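Local coordinates for putative aminooxidase (Propionibacterium acnes, PDB 2BA9), which isomerises polyunsaturated fatty acids, producing conjugated linoleic acid from linoleic acid, and binds flavin-adenine dinucleotide, at residues E246-K258 / R393-F405. Numbering follows the deposited sequence.
With FAD (flavin-adenine dinucleotide), chain D.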
loop_
_atom_site.group_PDB
_atom_site.type_symbol
_atom_site.label_atom_id
_atom_site.label_comp_id
_atom_site.label_asym_id
_atom_site.label_seq_id
_atom_site.Cartn_x
_atom_site.Cartn_y
_atom_site.Cartn_z
ATOM N N GLU A 246 3.431 31.047 -0.595
ATOM C CA GLU A 246 1.989 31.046 -0.756
ATOM C C GLU A 246 1.591 30.251 -1.992
ATOM O O GLU A 246 2.183 30.417 -3.064
ATOM C CB GLU A 246 1.499 32.482 -0.891
ATOM C CG GLU A 246 -0.002 32.664 -0.835
ATOM C CD GLU A 246 -0.396 34.082 -1.163
ATOM O OE1 GLU A 246 0.218 35.009 -0.595
ATOM O OE2 GLU A 246 -1.300 34.277 -1.994
ATOM N N SER A 247 0.587 29.393 -1.826
ATOM C CA SER A 247 -0.064 28.715 -2.935
ATOM C C SER A 247 -1.576 28.950 -2.886
ATOM O O SER A 247 -2.113 29.500 -1.916
ATOM C CB SER A 247 0.246 27.224 -2.899
ATOM O OG SER A 247 1.646 27.012 -2.798
ATOM N N ASP A 248 -2.249 28.538 -3.955
ATOM C CA ASP A 248 -3.698 28.692 -4.078
ATOM C C ASP A 248 -4.410 27.436 -3.613
ATOM O O ASP A 248 -5.468 27.511 -2.996
ATOM C CB ASP A 248 -4.072 28.974 -5.530
ATOM C CG ASP A 248 -3.547 30.297 -6.009
ATOM O OD1 ASP A 248 -3.823 31.310 -5.352
ATOM O OD2 ASP A 248 -2.856 30.337 -7.038
ATOM N N VAL A 249 -3.813 26.287 -3.921
ATOM C CA VAL A 249 -4.418 24.983 -3.645
ATOM C C VAL A 249 -3.394 24.035 -2.995
ATOM O O VAL A 249 -2.195 24.064 -3.312
ATOM C CB VAL A 249 -4.972 24.366 -4.943
ATOM C CG1 VAL A 249 -5.722 23.077 -4.665
ATOM C CG2 VAL A 249 -5.859 25.354 -5.649
ATOM N N LEU A 250 -3.884 23.229 -2.053
ATOM C CA LEU A 250 -3.088 22.218 -1.369
ATOM C C LEU A 250 -3.612 20.817 -1.663
ATOM O O LEU A 250 -4.801 20.563 -1.527
ATOM C CB LEU A 250 -3.147 22.458 0.142
ATOM C CG LEU A 250 -2.253 21.578 1.019
ATOM C CD1 LEU A 250 -0.785 21.770 0.646
ATOM C CD2 LEU A 250 -2.498 21.893 2.504
ATOM N N VAL A 251 -2.712 19.907 -2.042
ATOM C CA VAL A 251 -3.062 18.512 -2.302
ATOM C C VAL A 251 -2.183 17.593 -1.449
ATOM O O VAL A 251 -0.961 17.562 -1.606
ATOM C CB VAL A 251 -2.958 18.164 -3.810
ATOM C CG1 VAL A 251 -3.298 16.697 -4.060
ATOM C CG2 VAL A 251 -3.889 19.065 -4.601
ATOM N N LEU A 252 -2.831 16.868 -0.534
ATOM C CA LEU A 252 -2.156 16.054 0.463
ATOM C C LEU A 252 -2.118 14.616 0.027
ATOM O O LEU A 252 -3.169 14.005 -0.142
ATOM C CB LEU A 252 -2.911 16.116 1.798
ATOM C CG LEU A 252 -3.090 17.475 2.475
ATOM C CD1 LEU A 252 -4.002 17.331 3.699
ATOM C CD2 LEU A 252 -1.749 18.075 2.866
ATOM N N THR A 253 -0.912 14.073 -0.138
ATOM C CA THR A 253 -0.718 12.636 -0.361
ATOM C C THR A 253 0.085 12.026 0.798
ATOM O O THR A 253 0.634 10.929 0.673
ATOM C CB THR A 253 0.009 12.338 -1.717
ATOM O OG1 THR A 253 1.384 12.741 -1.636
ATOM C CG2 THR A 253 -0.676 13.039 -2.867
ATOM N N VAL A 254 0.131 12.747 1.924
ATOM C CA VAL A 254 0.919 12.368 3.097
ATOM C C VAL A 254 0.018 11.980 4.270
ATOM O O VAL A 254 -1.177 12.297 4.254
ATOM C CB VAL A 254 1.865 13.506 3.532
ATOM C CG1 VAL A 254 3.044 13.618 2.559
ATOM C CG2 VAL A 254 1.119 14.830 3.639
ATOM N N PRO A 255 0.583 11.304 5.302
ATOM C CA PRO A 255 -0.230 10.908 6.453
ATOM C C PRO A 255 -1.019 12.077 7.054
ATOM O O PRO A 255 -0.456 13.107 7.453
ATOM C CB PRO A 255 0.804 10.330 7.428
ATOM C CG PRO A 255 1.893 9.850 6.577
ATOM C CD PRO A 255 1.979 10.885 5.483
ATOM N N LEU A 256 -2.337 11.912 7.077
ATOM C CA LEU A 256 -3.247 12.993 7.406
ATOM C C LEU A 256 -3.379 13.243 8.907
ATOM O O LEU A 256 -3.647 14.354 9.321
ATOM C CB LEU A 256 -4.621 12.718 6.814
ATOM C CG LEU A 256 -4.727 12.656 5.292
ATOM C CD1 LEU A 256 -6.215 12.418 4.910
ATOM C CD2 LEU A 256 -4.146 13.909 4.637
ATOM N N GLU A 257 -3.210 12.207 9.709
ATOM C CA GLU A 257 -3.136 12.370 11.153
ATOM C C GLU A 257 -1.852 13.111 11.567
ATOM O O GLU A 257 -1.853 13.822 12.565
ATOM C CB GLU A 257 -3.267 11.008 11.878
ATOM C CG GLU A 257 -2.021 10.120 11.961
ATOM C CD GLU A 257 -1.731 9.367 10.678
ATOM O OE1 GLU A 257 -1.292 10.014 9.706
ATOM O OE2 GLU A 257 -1.926 8.134 10.638
ATOM N N LYS A 258 -0.764 12.924 10.808
ATOM C CA LYS A 258 0.506 13.608 11.084
ATOM C C LYS A 258 0.474 15.075 10.668
ATOM O O LYS A 258 1.131 15.921 11.289
ATOM C CB LYS A 258 1.655 12.896 10.375
ATOM C CG LYS A 258 1.797 11.419 10.796
ATOM C CD LYS A 258 3.253 10.958 10.700
ATOM C CE LYS A 258 3.465 9.601 11.374
ATOM N NZ LYS A 258 3.353 8.516 10.389
ATOM N N ARG A 393 -12.284 21.973 0.743
ATOM C CA ARG A 393 -12.447 22.910 1.863
ATOM C C ARG A 393 -11.169 23.680 2.132
ATOM O O ARG A 393 -10.121 23.088 2.427
ATOM C CB ARG A 393 -12.866 22.195 3.148
ATOM C CG ARG A 393 -13.105 23.164 4.316
ATOM C CD ARG A 393 -13.346 22.470 5.641
ATOM N NE ARG A 393 -14.558 21.653 5.636
ATOM C CZ ARG A 393 -15.077 21.058 6.706
ATOM N NH1 ARG A 393 -14.515 21.193 7.902
ATOM N NH2 ARG A 393 -16.171 20.322 6.579
ATOM N N ARG A 394 -11.284 25.007 2.066
ATOM C CA ARG A 394 -10.145 25.914 2.160
ATOM C C ARG A 394 -9.038 25.478 1.222
ATOM O O ARG A 394 -7.864 25.420 1.603
ATOM C CB ARG A 394 -9.654 26.031 3.603
ATOM C CG ARG A 394 -10.593 26.861 4.474
ATOM C CD ARG A 394 -10.467 26.479 5.925
ATOM N NE ARG A 394 -9.307 27.093 6.556
ATOM C CZ ARG A 394 -8.591 26.544 7.537
ATOM N NH1 ARG A 394 -8.872 25.341 8.011
ATOM N NH2 ARG A 394 -7.570 27.208 8.046
ATOM N N ASN A 395 -9.449 25.151 -0.005
ATOM C CA ASN A 395 -8.540 24.796 -1.093
ATOM C C ASN A 395 -7.591 23.648 -0.767
ATOM O O ASN A 395 -6.483 23.574 -1.301
ATOM C CB ASN A 395 -7.752 26.031 -1.525
ATOM C CG ASN A 395 -8.646 27.205 -1.823
ATOM O OD1 ASN A 395 -9.670 27.054 -2.485
ATOM N ND2 ASN A 395 -8.274 28.380 -1.343
ATOM N N THR A 396 -8.052 22.755 0.107
ATOM C CA THR A 396 -7.289 21.592 0.515
ATOM C C THR A 396 -7.990 20.354 0.001
ATOM O O THR A 396 -9.197 20.196 0.211
ATOM C CB THR A 396 -7.200 21.495 2.036
ATOM O OG1 THR A 396 -6.658 22.715 2.557
ATOM C CG2 THR A 396 -6.318 20.318 2.444
ATOM N N PHE A 397 -7.230 19.486 -0.668
ATOM C CA PHE A 397 -7.739 18.217 -1.168
ATOM C C PHE A 397 -6.981 17.065 -0.515
ATOM O O PHE A 397 -5.815 17.205 -0.138
ATOM C CB PHE A 397 -7.650 18.165 -2.690
ATOM C CG PHE A 397 -8.518 19.183 -3.375
ATOM C CD1 PHE A 397 -9.823 18.869 -3.743
ATOM C CD2 PHE A 397 -8.036 20.467 -3.639
ATOM C CE1 PHE A 397 -10.617 19.793 -4.378
ATOM C CE2 PHE A 397 -8.840 21.408 -4.261
ATOM C CZ PHE A 397 -10.131 21.072 -4.634
ATOM N N TYR A 398 -7.678 15.941 -0.366
ATOM C CA TYR A 398 -7.207 14.781 0.393
ATOM C C TYR A 398 -7.044 13.576 -0.521
ATOM O O TYR A 398 -7.974 13.222 -1.252
ATOM C CB TYR A 398 -8.203 14.469 1.519
ATOM C CG TYR A 398 -8.526 15.696 2.366
ATOM C CD1 TYR A 398 -7.591 16.219 3.260
ATOM C CD2 TYR A 398 -9.751 16.344 2.254
ATOM C CE1 TYR A 398 -7.873 17.356 4.019
ATOM C CE2 TYR A 398 -10.037 17.477 3.013
ATOM C CZ TYR A 398 -9.092 17.974 3.891
ATOM O OH TYR A 398 -9.385 19.079 4.647
ATOM N N ALA A 399 -5.855 12.964 -0.477
ATOM C CA ALA A 399 -5.504 11.843 -1.341
ATOM C C ALA A 399 -4.514 10.858 -0.673
ATOM O O ALA A 399 -4.381 10.818 0.539
ATOM C CB ALA A 399 -4.955 12.363 -2.652
ATOM N N GLY A 400 -3.841 10.036 -1.472
ATOM C CA GLY A 400 -2.906 9.058 -0.921
ATOM C C GLY A 400 -3.599 7.833 -0.364
ATOM O O GLY A 400 -4.784 7.603 -0.606
ATOM N N GLU A 401 -2.859 7.038 0.396
ATOM C CA GLU A 401 -3.333 5.709 0.784
ATOM C C GLU A 401 -4.660 5.734 1.558
ATOM O O GLU A 401 -5.546 4.949 1.250
ATOM C CB GLU A 401 -2.266 4.966 1.561
ATOM C CG GLU A 401 -1.049 4.565 0.703
ATOM C CD GLU A 401 0.079 3.957 1.523
ATOM O OE1 GLU A 401 0.364 4.491 2.613
ATOM O OE2 GLU A 401 0.683 2.960 1.085
ATOM N N ILE A 402 -4.807 6.653 2.512
ATOM C CA ILE A 402 -6.008 6.705 3.358
ATOM C C ILE A 402 -7.313 6.811 2.557
ATOM O O ILE A 402 -8.298 6.223 2.966
ATOM C CB ILE A 402 -5.937 7.848 4.421
ATOM C CG1 ILE A 402 -7.036 7.705 5.494
ATOM C CG2 ILE A 402 -6.030 9.227 3.733
ATOM C CD1 ILE A 402 -7.211 6.327 6.091
ATOM N N MET A 403 -7.295 7.493 1.406
ATOM C CA MET A 403 -8.518 7.752 0.602
ATOM C C MET A 403 -8.875 6.655 -0.408
ATOM O O MET A 403 -9.949 6.690 -1.035
ATOM C CB MET A 403 -8.406 9.081 -0.168
ATOM C CG MET A 403 -8.201 10.318 0.696
ATOM S SD MET A 403 -9.304 10.460 2.132
ATOM C CE MET A 403 -10.906 10.465 1.324
ATOM N N SER A 404 -7.965 5.700 -0.565
ATOM C CA SER A 404 -8.106 4.626 -1.537
ATOM C C SER A 404 -7.691 3.313 -0.873
ATOM O O SER A 404 -8.487 2.682 -0.179
ATOM C CB SER A 404 -7.269 4.922 -2.798
ATOM O OG SER A 404 -5.888 5.147 -2.495
ATOM N N PHE A 405 -6.443 2.915 -1.073
ATOM C CA PHE A 405 -5.916 1.714 -0.453
ATOM C C PHE A 405 -4.408 1.806 -0.488
ATOM O O PHE A 405 -3.854 2.522 -1.325
ATOM C CB PHE A 405 -6.402 0.471 -1.200
ATOM C CG PHE A 405 -5.893 -0.800 -0.624
ATOM C CD1 PHE A 405 -6.449 -1.316 0.539
ATOM C CD2 PHE A 405 -4.833 -1.472 -1.222
ATOM C CE1 PHE A 405 -5.963 -2.495 1.091
ATOM C CE2 PHE A 405 -4.336 -2.643 -0.670
ATOM C CZ PHE A 405 -4.911 -3.163 0.478
HETATM P PA FAD D . 4.125 6.644 0.132
HETATM O O1A FAD D . 4.592 5.598 -0.837
HETATM O O2A FAD D . 4.301 6.335 1.605
HETATM O O5B FAD D . 4.938 7.995 -0.146
HETATM C C5B FAD D . 4.606 9.124 0.627
HETATM C C4B FAD D . 5.621 10.224 0.402
HETATM O O4B FAD D . 5.242 11.356 1.159
HETATM C C3B FAD D . 7.028 9.801 0.826
HETATM O O3B FAD D . 7.934 10.017 -0.232
HETATM C C2B FAD D . 7.306 10.654 2.041
HETATM O O2B FAD D . 8.698 10.893 2.250
HETATM C C1B FAD D . 6.401 11.870 1.775
HETATM N N9A FAD D . 6.107 12.576 3.035
HETATM C C8A FAD D . 5.584 12.043 4.194
HETATM N N7A FAD D . 5.494 13.031 5.129
HETATM C C5A FAD D . 5.953 14.188 4.576
HETATM C C6A FAD D . 6.108 15.500 5.068
HETATM N N6A FAD D . 5.410 15.879 6.187
HETATM N N1A FAD D . 6.594 16.482 4.212
HETATM C C2A FAD D . 6.984 16.180 2.915
HETATM N N3A FAD D . 6.831 14.882 2.444
HETATM C C4A FAD D . 6.347 13.903 3.258
HETATM N N1 FAD D . 1.975 -1.785 -3.474
HETATM C C2 FAD D . 1.491 -2.507 -4.547
HETATM O O2 FAD D . 0.777 -1.957 -5.384
HETATM N N3 FAD D . 1.788 -3.851 -4.658
HETATM C C4 FAD D . 2.591 -4.466 -3.719
HETATM O O4 FAD D . 2.853 -5.671 -3.860
HETATM C C4X FAD D . 3.094 -3.732 -2.640
HETATM N N5 FAD D . 3.883 -4.320 -1.666
HETATM C C5X FAD D . 4.515 -3.572 -0.691
HETATM C C6 FAD D . 5.416 -4.169 0.187
HETATM C C7 FAD D . 6.074 -3.394 1.140
HETATM C C7M FAD D . 7.052 -4.068 2.060
HETATM C C8 FAD D . 5.820 -2.027 1.219
HETATM C C8M FAD D . 6.498 -1.151 2.228
HETATM C C9 FAD D . 4.913 -1.442 0.340
HETATM C C9A FAD D . 4.242 -2.204 -0.617
HETATM N N10 FAD D . 3.306 -1.638 -1.502
HETATM C C10 FAD D . 2.791 -2.378 -2.542
HETATM C "C1'" FAD D . 2.593 -0.373 -1.158
HETATM C "C2'" FAD D . 3.089 0.805 -1.987
HETATM O "O2'" FAD D . 4.510 0.885 -2.006
HETATM C "C3'" FAD D . 2.475 2.066 -1.399
HETATM O "O3'" FAD D . 1.063 1.886 -1.264
HETATM C "C4'" FAD D . 2.792 3.279 -2.259
HETATM O "O4'" FAD D . 4.169 3.626 -2.173
HETATM C "C5'" FAD D . 1.894 4.427 -1.822
HETATM O "O5'" FAD D . 2.354 5.632 -2.366
HETATM P P FAD D . 1.972 7.038 -1.657
HETATM O O1P FAD D . 2.632 8.194 -2.386
HETATM O O2P FAD D . 0.487 7.150 -1.635
HETATM O O3P FAD D . 2.583 6.977 -0.173
HETATM O O HOH W 1 -0.262 8.274 0.711
HETATM O O HOH W 2 -2.275 10.449 2.510
#
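Val249 CG1 stands anti to the backbone N (chi1 -175°) and Phe397 CG anti to its carbonyl carbon (chi1 -64°), which sets the methyl near the plane of the phenyl ring, at its CD2–CE2 edge, 3.6 Å from Phe397 CE2. On the other sheet face Leu252 and Tyr398 lie alongside each other, Leu252 CD1 3.8 Å from Tyr398 CD1, while the phenol OH reaches Glu269. Between the two side-chain layers the backbones pair in parallel: Leu250 N to Asn395 O (2.7 Å, almost straight), Phe397 N to Leu250 O, Leu252 N to Phe397 O, and a weak Ala399 N to Leu252 O. Strand 396-398 is the edge of the four-stranded parallel sheet of the Rossmann-type FAD-binding fold, and 249-252 lies between it and 9-12. Past the strand ends both segments border the cofactor. Val254 CG1 sits over the face of the adenine, 3.3 Å from FAD N9A, and Glu401 OE2 accepts a 2.6 Å hydrogen bond from FAD O3', its other oxygen being salt-bridged to Lys45. One water joins Thr253 O, Glu401 N and FAD O2P; a second links Ala399 O and, weakly, Val254 O. Leu256 CD1 presses tightly on Ile402 CG2 at 3.4 Å.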